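Local coordinates for protein WZI (PDB 2YNK) that binds carbohydrate as an outer-membrane beta-barrel lectin and takes part in the assembly of the group 1 capsule of Escherichia coli, at residues Met202-Ala207 / Tyr353-Pro358; Ala211-Gly216 / Ser231-Trp236; Gly158-Gly163 / Leu359-Gly364; Ala403-Asp408 / Asn438-Asp443; Ile121-Arg126 / Ala165-Thr170. All coordinates share one frame; numbering follows the deposited sequence.

Interaction 1 (Met202-Ala207 / Tyr353-Pro358); sequences MNQYNA and YQQGYP
Q354 opens a type I' beta turn, Q354 to Y357, in a small hairpin that belongs to the long connection between barrel strands 322-331 and 368-377, and its side chain meets M202 and N203 of another inter-strand loop. With CG anti to the backbone N (chi1 -175°) and the chain extended beyond it, each atom finds something. CB sits against the CE methyl of M202, a selenomethionine; CG lies 3.6 Å from N203 O; and CD reaches the CB of N203. At the tip, OE1 accepts a hydrogen bond from N203 N at 2.8 Å, with the donor tilted out of the carbonyl plane, while NE2 makes a weak hydrogen bond to R167 O.

A second amide contact joins Q355 and Q204. Q355 NE2 donates to Q204 OE1 over 3.0 Å in a nearly straight bond (169°). The donor stands above the Q204 carbonyl plane, and the two amide planes are 85° apart. The selenium of M202 rides over the centre of the Y205 ring, a Met-aromatic arrangement, and Y205 OH is bonded to G351 O. At the edge of that ring, near its plane, Y353 O lies 3.3 Å from Y205 CE1.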
# COMPACT_ATOMS: atom_id res chain seq x y z
N MSE A 202 17.79 2.63 4.07
CA MSE A 202 17.41 1.33 4.62
C MSE A 202 17.95 1.21 6.02
O MSE A 202 18.99 1.79 6.34
CB MSE A 202 17.95 0.22 3.73
CG MSE A 202 17.28 0.23 2.37
SE MSE A 202 17.82 -1.40 1.43
CE MSE A 202 16.43 -2.55 2.23
N ASN A 203 17.24 0.46 6.86
CA ASN A 203 17.55 0.34 8.28
C ASN A 203 18.05 -1.06 8.62
O ASN A 203 17.50 -2.06 8.11
CB ASN A 203 16.30 0.65 9.10
CG ASN A 203 16.58 0.75 10.59
OD1 ASN A 203 17.67 1.10 11.01
ND2 ASN A 203 15.56 0.46 11.39
N GLN A 204 19.09 -1.13 9.45
CA GLN A 204 19.74 -2.39 9.85
C GLN A 204 20.02 -3.28 8.64
O GLN A 204 19.90 -4.50 8.70
CB GLN A 204 18.88 -3.17 10.86
CG GLN A 204 18.78 -2.54 12.24
CD GLN A 204 18.05 -3.45 13.22
OE1 GLN A 204 17.32 -4.37 12.81
NE2 GLN A 204 18.24 -3.21 14.52
N TYR A 205 20.38 -2.67 7.52
CA TYR A 205 20.54 -3.43 6.29
C TYR A 205 21.98 -3.96 6.25
O TYR A 205 22.84 -3.41 5.57
CB TYR A 205 20.16 -2.57 5.08
CG TYR A 205 20.16 -3.34 3.80
CD1 TYR A 205 19.11 -4.20 3.48
CD2 TYR A 205 21.21 -3.24 2.92
CE1 TYR A 205 19.11 -4.92 2.29
CE2 TYR A 205 21.23 -3.95 1.73
CZ TYR A 205 20.18 -4.79 1.42
OH TYR A 205 20.24 -5.50 0.23
N ASN A 206 22.21 -5.04 7.01
CA ASN A 206 23.56 -5.62 7.26
C ASN A 206 24.53 -5.63 6.09
O ASN A 206 25.52 -4.93 6.12
CB ASN A 206 23.44 -7.05 7.78
CG ASN A 206 24.80 -7.68 8.08
OD1 ASN A 206 25.42 -7.36 9.10
ND2 ASN A 206 25.26 -8.58 7.21
N ALA A 207 24.25 -6.41 5.05
CA ALA A 207 25.19 -6.61 3.94
C ALA A 207 25.80 -5.33 3.34
O ALA A 207 26.91 -5.38 2.80
CB ALA A 207 24.54 -7.43 2.84
N TYR A 353 14.80 -6.41 0.55
CA TYR A 353 14.14 -6.61 1.85
C TYR A 353 14.77 -5.72 2.91
O TYR A 353 16.00 -5.61 2.96
CB TYR A 353 14.30 -8.04 2.35
CG TYR A 353 13.74 -9.12 1.46
CD1 TYR A 353 14.41 -9.53 0.33
CD2 TYR A 353 12.56 -9.76 1.79
CE1 TYR A 353 13.92 -10.54 -0.48
CE2 TYR A 353 12.05 -10.78 0.99
CZ TYR A 353 12.74 -11.16 -0.15
OH TYR A 353 12.25 -12.15 -0.97
N GLN A 354 13.95 -5.12 3.77
CA GLN A 354 14.44 -4.46 4.96
C GLN A 354 14.05 -5.30 6.15
O GLN A 354 12.87 -5.64 6.29
CB GLN A 354 13.85 -3.08 5.12
CG GLN A 354 14.43 -2.33 6.30
CD GLN A 354 13.86 -0.96 6.47
OE1 GLN A 354 14.53 0.03 6.21
NE2 GLN A 354 12.61 -0.90 6.89
N GLN A 355 15.03 -5.62 7.00
CA GLN A 355 14.83 -6.45 8.19
C GLN A 355 14.08 -7.72 7.86
O GLN A 355 13.23 -8.18 8.63
CB GLN A 355 14.13 -5.64 9.27
CG GLN A 355 14.96 -4.43 9.67
CD GLN A 355 14.23 -3.45 10.55
OE1 GLN A 355 13.16 -2.95 10.19
NE2 GLN A 355 14.82 -3.13 11.69
N GLY A 356 14.41 -8.29 6.71
CA GLY A 356 13.86 -9.56 6.28
C GLY A 356 12.53 -9.43 5.58
O GLY A 356 12.07 -10.35 4.90
N TYR A 357 11.90 -8.27 5.74
CA TYR A 357 10.57 -8.07 5.21
C TYR A 357 10.66 -7.34 3.88
O TYR A 357 11.43 -6.37 3.73
CB TYR A 357 9.68 -7.41 6.25
CG TYR A 357 9.09 -8.45 7.20
CD1 TYR A 357 9.92 -9.19 8.04
CD2 TYR A 357 7.73 -8.74 7.20
CE1 TYR A 357 9.40 -10.16 8.88
CE2 TYR A 357 7.20 -9.71 8.04
CZ TYR A 357 8.05 -10.42 8.88
OH TYR A 357 7.54 -11.39 9.72
N PRO A 358 9.94 -7.86 2.88
CA PRO A 358 10.02 -7.36 1.51
C PRO A 358 9.54 -5.92 1.36
O PRO A 358 8.55 -5.54 1.95
CB PRO A 358 9.10 -8.31 0.75
CG PRO A 358 8.12 -8.78 1.76
CD PRO A 358 8.93 -8.93 3.00

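Interaction 2 (Ala211-Gly216 / Ser231-Trp236); sequences AKIIGG and SRIMQW
The indole of W236 is the flat group that meets the partner strand, touching I214 and K212 across an antiparallel beta hairpin of the barrel wall, strands 212-221 and 226-236. I214 CD1 comes in obliquely to 3.4 Å from W236 CE3, and K212 CG approaches the same ring atom from further off. Beyond the hairpin, F248 meets the indole edge-to-face and N247 OD1 takes the NE1 hydrogen bond, which together should fix the rotation of the ring.

The axes of strand segments 212-216 and 231-236 run antiparallel, 165° apart in direction. K212 with W236, I214 with M234 and G216 with R232 are the hydrogen-bonded pairs, each joined by two bonds; the straightest is M234 N to I214 O, 2.8 Å with 178° at the hydrogen. R232, on the same face as W236, sends its guanidinium away to a salt bridge with E298.

I213, I233 and Q235 occupy the other face: I213 packs on L359 and I233 on I161 and R162, while Q235 turns to M202 and Y205. I213 CD1 rests on Q235 CG at 3.6 Å, with CG1 held beside the backbone N (chi1 -60°). G215 has no side chain, and I233 fills the place opposite it: its CD1 methyl lies 3.7 Å from G215 CA and 3.3 Å from I213 CG2.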
# COMPACT_ATOMS: atom_id res chain seq x y z
N ALA A 211 21.97 1.69 3.15
CA ALA A 211 21.70 1.66 1.72
C ALA A 211 20.49 2.53 1.40
O ALA A 211 19.52 2.62 2.18
CB ALA A 211 21.47 0.23 1.23
N LYS A 212 20.53 3.18 0.25
CA LYS A 212 19.48 4.09 -0.13
C LYS A 212 18.53 3.40 -1.08
O LYS A 212 18.95 2.59 -1.91
CB LYS A 212 20.06 5.33 -0.78
CG LYS A 212 21.32 5.87 -0.11
CD LYS A 212 21.16 6.09 1.38
CE LYS A 212 22.43 6.68 1.96
NZ LYS A 212 22.31 6.85 3.44
N ILE A 213 17.24 3.69 -0.92
CA ILE A 213 16.27 3.38 -1.95
C ILE A 213 15.85 4.72 -2.54
O ILE A 213 15.27 5.56 -1.85
CB ILE A 213 15.08 2.58 -1.40
CG1 ILE A 213 15.56 1.25 -0.81
CG2 ILE A 213 14.07 2.29 -2.50
CD1 ILE A 213 16.04 0.23 -1.83
N ILE A 214 16.19 4.93 -3.80
CA ILE A 214 15.80 6.14 -4.53
C ILE A 214 14.87 5.70 -5.65
O ILE A 214 15.13 4.69 -6.31
CB ILE A 214 17.02 6.89 -5.08
CG1 ILE A 214 17.89 7.36 -3.90
CG2 ILE A 214 16.59 8.08 -5.93
CD1 ILE A 214 19.36 7.42 -4.21
N GLY A 215 13.78 6.44 -5.83
CA GLY A 215 12.73 5.99 -6.72
C GLY A 215 11.79 7.04 -7.27
O GLY A 215 11.69 8.16 -6.76
N GLY A 216 11.09 6.65 -8.33
CA GLY A 216 10.23 7.56 -9.05
C GLY A 216 9.04 6.82 -9.60
O GLY A 216 9.15 5.65 -10.01
N SER A 231 6.87 3.06 -12.97
CA SER A 231 7.66 3.29 -11.77
C SER A 231 9.02 2.61 -11.81
O SER A 231 9.19 1.53 -12.40
CB SER A 231 6.88 2.89 -10.51
OG SER A 231 6.12 1.71 -10.70
N ARG A 232 9.98 3.26 -11.16
CA ARG A 232 11.35 2.80 -11.13
C ARG A 232 11.93 2.99 -9.72
O ARG A 232 11.65 3.97 -9.04
CB ARG A 232 12.15 3.58 -12.18
CG ARG A 232 13.57 3.09 -12.42
CD ARG A 232 14.16 3.80 -13.63
NE ARG A 232 15.62 3.95 -13.54
CZ ARG A 232 16.52 3.01 -13.82
NH1 ARG A 232 16.14 1.79 -14.21
NH2 ARG A 232 17.81 3.28 -13.71
N ILE A 233 12.73 2.01 -9.30
CA ILE A 233 13.42 2.04 -8.00
C ILE A 233 14.86 1.62 -8.21
O ILE A 233 15.13 0.66 -8.93
CB ILE A 233 12.77 1.04 -7.02
CG1 ILE A 233 11.67 1.71 -6.20
CG2 ILE A 233 13.79 0.45 -6.07
CD1 ILE A 233 12.20 2.68 -5.16
N MSE A 234 15.80 2.33 -7.58
CA MSE A 234 17.17 1.83 -7.55
C MSE A 234 17.68 1.72 -6.14
O MSE A 234 17.50 2.61 -5.31
CB MSE A 234 18.13 2.63 -8.43
CG MSE A 234 18.11 4.12 -8.16
SE MSE A 234 19.66 4.94 -9.06
CE MSE A 234 18.73 6.64 -9.46
N GLN A 235 18.32 0.58 -5.86
CA GLN A 235 18.99 0.34 -4.59
C GLN A 235 20.44 0.78 -4.77
O GLN A 235 21.15 0.22 -5.59
CB GLN A 235 18.89 -1.15 -4.25
CG GLN A 235 19.03 -1.49 -2.78
CD GLN A 235 18.64 -2.92 -2.47
OE1 GLN A 235 18.52 -3.31 -1.30
NE2 GLN A 235 18.43 -3.72 -3.52
N TRP A 236 20.86 1.77 -4.00
CA TRP A 236 22.07 2.53 -4.32
C TRP A 236 22.73 3.04 -3.07
O TRP A 236 22.09 3.19 -2.04
CB TRP A 236 21.67 3.66 -5.27
CG TRP A 236 22.78 4.62 -5.65
CD1 TRP A 236 23.68 4.50 -6.70
CD2 TRP A 236 23.12 5.88 -5.00
NE1 TRP A 236 24.54 5.57 -6.73
CE2 TRP A 236 24.25 6.43 -5.73
CE3 TRP A 236 22.61 6.58 -3.91
CZ2 TRP A 236 24.84 7.62 -5.37
CZ3 TRP A 236 23.22 7.79 -3.55
CH2 TRP A 236 24.30 8.30 -4.26

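Interaction 3 (Gly158-Gly163 / Leu359-Gly364); sequences GSLIRG and LGDAMG
One carbonyl oxygen, L359 O, takes hydrogen bonds from two consecutive residues of the facing loop: G163 N at 2.9 Å and R162 NH1 at 3.1 Å. Bends at chi2 (-67°) and chi3 (-61°) place CD and NE of the arginine and double its chain back. NH1 meets the oxygen in the guanidinium plane and on a lone pair, whereas G163 N is tilted out of the carbonyl plane. The same NH1 also donates to G163 O, so that one nitrogen carries two bonds.

At the far end the two loops meet through glycine and aspartate. G158 has no side chain, and D361 OD1 lies 3.4 Å from its CA, while D361 OD2 is hydrogen-bonded to H330. S159 OG shapes its own loop by accepting from I161 N (3.1 Å) and R162 N (2.9 Å), an ST turn and ST motif, and it is bonded to W152 O as well. The whole contact is buried near the middle of the chain, with L160 and I161 packed on barrel strand 287-295, I161 and R162 also touching strand 226-236, and the same two residues in contact with W152 of the short strand 151-152.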
# COMPACT_ATOMS: atom_id res chain seq x y z
N GLY A 158 -0.86 -6.57 -2.73
CA GLY A 158 0.55 -6.22 -2.77
C GLY A 158 0.88 -5.24 -3.88
O GLY A 158 0.11 -5.05 -4.82
N SER A 159 2.02 -4.57 -3.72
CA SER A 159 2.71 -3.94 -4.84
C SER A 159 3.94 -4.78 -5.15
O SER A 159 4.65 -5.20 -4.25
CB SER A 159 3.15 -2.53 -4.48
OG SER A 159 4.14 -2.09 -5.40
N LEU A 160 4.22 -4.98 -6.42
CA LEU A 160 5.40 -5.75 -6.82
C LEU A 160 6.69 -4.95 -6.69
O LEU A 160 7.78 -5.53 -6.82
CB LEU A 160 5.28 -6.23 -8.27
CG LEU A 160 4.10 -7.14 -8.63
CD1 LEU A 160 4.09 -7.36 -10.14
CD2 LEU A 160 4.16 -8.46 -7.88
N ILE A 161 6.59 -3.65 -6.44
CA ILE A 161 7.76 -2.76 -6.47
C ILE A 161 7.97 -1.95 -5.20
O ILE A 161 9.09 -1.83 -4.74
CB ILE A 161 7.70 -1.80 -7.68
CG1 ILE A 161 9.01 -1.02 -7.79
CG2 ILE A 161 6.48 -0.88 -7.58
CD1 ILE A 161 9.37 -0.59 -9.20
N ARG A 162 6.90 -1.36 -4.66
CA ARG A 162 6.98 -0.66 -3.39
C ARG A 162 5.66 -0.78 -2.65
O ARG A 162 4.69 -0.09 -2.96
CB ARG A 162 7.36 0.81 -3.56
CG ARG A 162 8.87 1.04 -3.71
CD ARG A 162 9.67 0.73 -2.44
NE ARG A 162 9.27 1.57 -1.31
CZ ARG A 162 8.49 1.18 -0.30
NH1 ARG A 162 8.02 -0.07 -0.22
NH2 ARG A 162 8.17 2.05 0.64
N GLY A 163 5.65 -1.68 -1.67
CA GLY A 163 4.50 -1.90 -0.84
C GLY A 163 4.72 -1.50 0.60
O GLY A 163 5.49 -0.59 0.91
N LEU A 359 10.30 -5.14 0.58
CA LEU A 359 9.93 -3.82 0.13
C LEU A 359 8.92 -3.90 -1.03
O LEU A 359 8.31 -2.91 -1.41
CB LEU A 359 11.17 -3.05 -0.33
CG LEU A 359 11.92 -2.16 0.66
CD1 LEU A 359 12.53 -2.99 1.79
CD2 LEU A 359 13.00 -1.39 -0.07
N GLY A 360 8.80 -5.09 -1.62
CA GLY A 360 7.87 -5.33 -2.70
C GLY A 360 6.67 -6.06 -2.16
O GLY A 360 6.08 -5.63 -1.18
N ASP A 361 6.32 -7.18 -2.78
CA ASP A 361 5.10 -7.91 -2.45
C ASP A 361 5.21 -8.64 -1.10
O ASP A 361 6.26 -9.15 -0.75
CB ASP A 361 4.77 -8.91 -3.56
CG ASP A 361 3.32 -9.39 -3.53
OD1 ASP A 361 2.53 -8.96 -2.64
OD2 ASP A 361 2.98 -10.21 -4.41
N ALA A 362 4.09 -8.71 -0.38
CA ALA A 362 4.08 -9.29 0.97
C ALA A 362 4.71 -10.70 1.07
O ALA A 362 5.27 -11.06 2.10
CB ALA A 362 2.65 -9.30 1.53
N MSE A 363 4.59 -11.49 -0.00
CA MSE A 363 5.12 -12.86 -0.09
C MSE A 363 6.62 -12.99 -0.09
O MSE A 363 7.18 -13.94 0.46
CB MSE A 363 4.77 -13.43 -1.46
CG MSE A 363 3.51 -14.26 -1.43
SE MSE A 363 3.11 -14.87 -3.26
CE MSE A 363 3.72 -13.38 -4.40
N GLY A 364 7.28 -12.05 -0.76
CA GLY A 364 8.69 -12.20 -1.10
C GLY A 364 8.77 -12.70 -2.52
O GLY A 364 7.78 -12.69 -3.25

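Interaction 4 (Ala403-Asp408 / Asn438-Asp443); sequences AFPHAD and NSDSDD
Two neighbouring inter-strand loops of the beta-barrel meet at the surface here, one leading from strand 383-393 into strand 408-422 and the other joining strands 425-435 and 444-454, with H406 and D408 of the first set against N438 and D440 of the second. D408, at the start of its strand, turns its carboxylate to the backbone of the opposite loop. OD2 accepts from N438 N at 3.1 Å, the donor standing 51° out of the carboxylate plane, while the main bond of OD1 is from N437 N, with a weak, longer one from N438 N.

H406 is framed by three groups. P405 CG sits over the centre of one face of the imidazole; at the edge, near the ring plane, N438 O lies 3.3 Å from CD2; and the N438 amide runs nearly parallel to the ring, its ND2 3.9 Å from H406 CG. D440 approaches differently, its carboxylate plane turned 88° from the ring, with OD2 3.0 Å from H406 NE2. P405 and D440 also point tip to tip.

Further along, D442 touches a bound dodecane molecule. The intervening bend is an ST turn, defined by the bond from S441 N to S439 OG at 3.2 Å; in addition, S441 OG donates to S439 OG at 3.0 Å.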
# COMPACT_ATOMS: atom_id res chain seq x y z
N ALA A 403 9.83 -13.04 6.26
CA ALA A 403 8.37 -13.10 6.25
C ALA A 403 7.92 -14.54 6.00
O ALA A 403 7.04 -15.06 6.68
CB ALA A 403 7.79 -12.18 5.17
N PHE A 404 8.51 -15.17 5.00
CA PHE A 404 8.17 -16.54 4.67
C PHE A 404 9.44 -17.36 4.49
O PHE A 404 9.87 -17.61 3.37
CB PHE A 404 7.25 -16.56 3.47
CG PHE A 404 5.92 -15.96 3.79
CD1 PHE A 404 4.93 -16.74 4.35
CD2 PHE A 404 5.70 -14.59 3.62
CE1 PHE A 404 3.70 -16.18 4.68
CE2 PHE A 404 4.49 -14.03 3.95
CZ PHE A 404 3.48 -14.82 4.48
N PRO A 405 10.07 -17.75 5.61
CA PRO A 405 11.38 -18.39 5.62
C PRO A 405 11.44 -19.70 4.85
O PRO A 405 12.47 -20.00 4.26
CB PRO A 405 11.65 -18.63 7.10
CG PRO A 405 10.31 -18.61 7.75
CD PRO A 405 9.54 -17.59 6.98
N HIS A 406 10.34 -20.44 4.81
CA HIS A 406 10.32 -21.80 4.30
C HIS A 406 9.47 -21.98 3.09
O HIS A 406 8.48 -21.26 2.88
CB HIS A 406 9.84 -22.74 5.39
CG HIS A 406 10.48 -22.49 6.74
ND1 HIS A 406 11.81 -22.34 6.88
CD2 HIS A 406 9.93 -22.35 8.01
CE1 HIS A 406 12.10 -22.11 8.18
NE2 HIS A 406 10.94 -22.12 8.87
N ALA A 407 9.83 -22.97 2.27
CA ALA A 407 8.99 -23.39 1.17
C ALA A 407 7.71 -23.99 1.74
O ALA A 407 7.75 -24.97 2.49
CB ALA A 407 9.71 -24.39 0.28
N ASP A 408 6.58 -23.37 1.39
CA ASP A 408 5.29 -23.79 1.92
C ASP A 408 4.18 -23.54 0.91
O ASP A 408 4.33 -22.70 0.02
CB ASP A 408 5.03 -23.01 3.21
CG ASP A 408 4.19 -23.79 4.20
OD1 ASP A 408 3.50 -24.75 3.79
OD2 ASP A 408 4.21 -23.43 5.41
N ASN A 438 4.79 -26.20 6.61
CA ASN A 438 5.87 -25.87 7.54
C ASN A 438 5.89 -24.39 7.90
O ASN A 438 6.90 -23.72 7.71
CB ASN A 438 7.22 -26.29 6.94
CG ASN A 438 8.39 -26.10 7.92
OD1 ASN A 438 8.21 -25.85 9.12
ND2 ASN A 438 9.60 -26.22 7.38
N SER A 439 4.78 -23.88 8.42
CA SER A 439 4.69 -22.49 8.87
C SER A 439 5.31 -22.31 10.26
O SER A 439 5.48 -23.27 11.00
CB SER A 439 3.22 -22.05 8.90
OG SER A 439 3.09 -20.73 9.40
N ASP A 440 5.65 -21.07 10.60
CA ASP A 440 6.15 -20.72 11.93
C ASP A 440 5.10 -19.95 12.75
O ASP A 440 5.42 -19.19 13.67
CB ASP A 440 7.44 -19.89 11.80
CG ASP A 440 8.61 -20.70 11.27
OD1 ASP A 440 8.69 -21.93 11.55
OD2 ASP A 440 9.47 -20.12 10.57
N SER A 441 3.83 -20.18 12.43
CA SER A 441 2.74 -19.52 13.14
C SER A 441 1.55 -20.45 13.28
O SER A 441 1.33 -21.32 12.43
CB SER A 441 2.34 -18.24 12.41
OG SER A 441 2.03 -18.48 11.05
N ASP A 442 0.77 -20.26 14.34
CA ASP A 442 -0.36 -21.14 14.64
C ASP A 442 -1.34 -21.21 13.48
O ASP A 442 -1.66 -20.18 12.88
CB ASP A 442 -1.10 -20.64 15.88
CG ASP A 442 -0.21 -20.54 17.09
OD1 ASP A 442 0.71 -21.40 17.23
OD2 ASP A 442 -0.41 -19.60 17.88
N ASP A 443 -1.84 -22.40 13.17
CA ASP A 443 -2.79 -22.55 12.07
C ASP A 443 -4.08 -21.70 12.25
O ASP A 443 -4.65 -21.24 11.27
CB ASP A 443 -3.10 -24.02 11.76
CG ASP A 443 -3.57 -24.80 12.97
OD1 ASP A 443 -3.88 -24.19 14.02
OD2 ASP A 443 -3.63 -26.05 12.87

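Interaction 5 (Ile121-Arg126 / Ala165-Thr170); sequences ISNGSR and AMRPMT
N123 lays its side-chain amide flat on the guanidinium of R167, the two planes only 13° apart. The stack is offset: N123 CG stands 3.7 Å above the guanidinium plane but toward its rim, and OD1 lies over the same face, 3.6 Å from NE. R167 reaches this position by a bend at chi3 (107°), which carries NE out of line with the extended chain before it. The amide is held in rotation by its own loop, since N123 ND2 donates to S125 O at 3.1 Å with that oxygen tilted somewhat out of the amide plane, while OD1 takes a weak bond from Q355 NE2.

I121 passes the aliphatic part of the same arginine in the opposite direction. Its CG2 branch, anti to the backbone N, rests on R167 CG at 3.7 Å. The other branch goes further, and CD1 reaches M166 CA at 3.8 Å. At the guanidinium edge, near its plane, I121 O is 2.7 Å from NH1, but the angle is too poor for a hydrogen bond. The charge of R167 is met instead by E116, whose OE1 forms a salt bridge with NH2.

R167 is buried, and N128 and N130 of the barrel wall, P91 and Q355 also touch it. At the ends of the segments, R126 contacts bound dodecane and T170 bound octane. The arrangement belongs to the inter-strand loops of an outer-membrane beta-barrel, with 121-126 and 165-170 folding together on strand 127-138.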
# COMPACT_ATOMS: atom_id res chain seq x y z
N ILE A 121 8.75 -8.19 12.88
CA ILE A 121 9.83 -7.57 12.13
C ILE A 121 10.88 -7.07 13.13
O ILE A 121 10.52 -6.47 14.13
CB ILE A 121 9.30 -6.41 11.24
CG1 ILE A 121 8.15 -6.89 10.35
CG2 ILE A 121 10.41 -5.84 10.37
CD1 ILE A 121 7.80 -5.95 9.22
N SER A 122 12.16 -7.33 12.88
CA SER A 122 13.22 -6.90 13.79
C SER A 122 13.32 -5.40 13.87
O SER A 122 12.87 -4.68 12.98
CB SER A 122 14.59 -7.43 13.35
OG SER A 122 14.70 -8.80 13.67
N ASN A 123 13.95 -4.93 14.94
CA ASN A 123 14.19 -3.51 15.11
C ASN A 123 15.32 -3.27 16.09
O ASN A 123 15.84 -4.21 16.69
CB ASN A 123 12.91 -2.83 15.59
CG ASN A 123 12.69 -1.47 14.94
OD1 ASN A 123 13.11 -1.22 13.81
ND2 ASN A 123 12.02 -0.59 15.66
N GLY A 124 15.73 -2.01 16.21
CA GLY A 124 16.73 -1.62 17.20
C GLY A 124 16.15 -1.66 18.60
O GLY A 124 16.85 -1.93 19.56
N SER A 125 14.85 -1.42 18.70
CA SER A 125 14.22 -1.10 19.97
C SER A 125 12.75 -1.35 19.83
O SER A 125 12.21 -1.23 18.73
CB SER A 125 14.43 0.39 20.26
OG SER A 125 13.65 0.80 21.35
N ARG A 126 12.09 -1.66 20.93
CA ARG A 126 10.64 -1.85 20.90
C ARG A 126 9.88 -0.52 20.75
O ARG A 126 8.67 -0.53 20.62
CB ARG A 126 10.16 -2.60 22.14
CG ARG A 126 10.28 -1.85 23.46
CD ARG A 126 10.43 -2.85 24.59
NE ARG A 126 10.42 -2.24 25.92
CZ ARG A 126 9.34 -2.08 26.67
NH1 ARG A 126 8.13 -2.47 26.26
NH2 ARG A 126 9.46 -1.50 27.86
N ALA A 165 4.77 -3.94 3.47
CA ALA A 165 4.89 -5.17 4.23
C ALA A 165 6.25 -5.24 4.91
O ALA A 165 7.02 -6.19 4.71
CB ALA A 165 4.70 -6.35 3.29
N MSE A 166 6.54 -4.22 5.71
CA MSE A 166 7.91 -3.86 6.06
C MSE A 166 7.83 -2.54 6.77
O MSE A 166 6.85 -1.82 6.65
CB MSE A 166 8.72 -3.64 4.79
CG MSE A 166 7.78 -2.99 3.76
SE MSE A 166 8.62 -1.44 2.95
CE MSE A 166 7.96 -0.10 4.23
N ARG A 167 8.88 -2.20 7.51
CA ARG A 167 8.85 -0.98 8.29
C ARG A 167 9.17 0.17 7.37
O ARG A 167 10.12 0.08 6.59
CB ARG A 167 9.83 -1.04 9.46
CG ARG A 167 9.54 -2.21 10.37
CD ARG A 167 10.45 -2.24 11.59
NE ARG A 167 9.71 -1.87 12.77
CZ ARG A 167 9.26 -2.70 13.69
NH1 ARG A 167 9.51 -4.00 13.63
NH2 ARG A 167 8.58 -2.23 14.71
N PRO A 168 8.39 1.27 7.45
CA PRO A 168 8.61 2.40 6.57
C PRO A 168 9.99 3.00 6.81
O PRO A 168 10.49 2.96 7.95
CB PRO A 168 7.49 3.38 6.94
CG PRO A 168 7.10 3.00 8.33
CD PRO A 168 7.31 1.53 8.43
N MSE A 169 10.60 3.54 5.76
CA MSE A 169 11.98 3.98 5.82
C MSE A 169 12.06 5.46 5.93
O MSE A 169 11.19 6.18 5.42
CB MSE A 169 12.72 3.59 4.55
CG MSE A 169 12.56 2.11 4.26
SE MSE A 169 13.50 1.70 2.57
CE MSE A 169 12.10 2.39 1.35
N THR A 170 13.13 5.93 6.57
CA THR A 170 13.34 7.34 6.79
C THR A 170 13.85 8.00 5.54
O THR A 170 14.84 7.54 4.95
CB THR A 170 14.32 7.58 7.94
OG1 THR A 170 13.64 7.32 9.17
CG2 THR A 170 14.83 9.01 7.94

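How the interactions relate
Interactions 1, 3 and 5 are buried meetings of loops and, in interaction 1, a small hairpin, and they share a continuous patch: 353-358 runs straight into 359-364, and L359 packs on M166 and M169. Interactions 1 and 5 lie closest, their centres about 9 Å apart. Interaction 2 belongs to the barrel wall and differs in kind, with regular backbone pairing in place of the amide, guanidinium and carbonyl contacts of the loops; I213 and I233 turn from it toward L359, I161 and R162. M202 connects it to interaction 1 through A211. Interaction 4 is the surface contact, built on carboxylates, an imidazole and backbone N-H; it reaches the interior through A403 and F404, which touch 357-358 and 362-363.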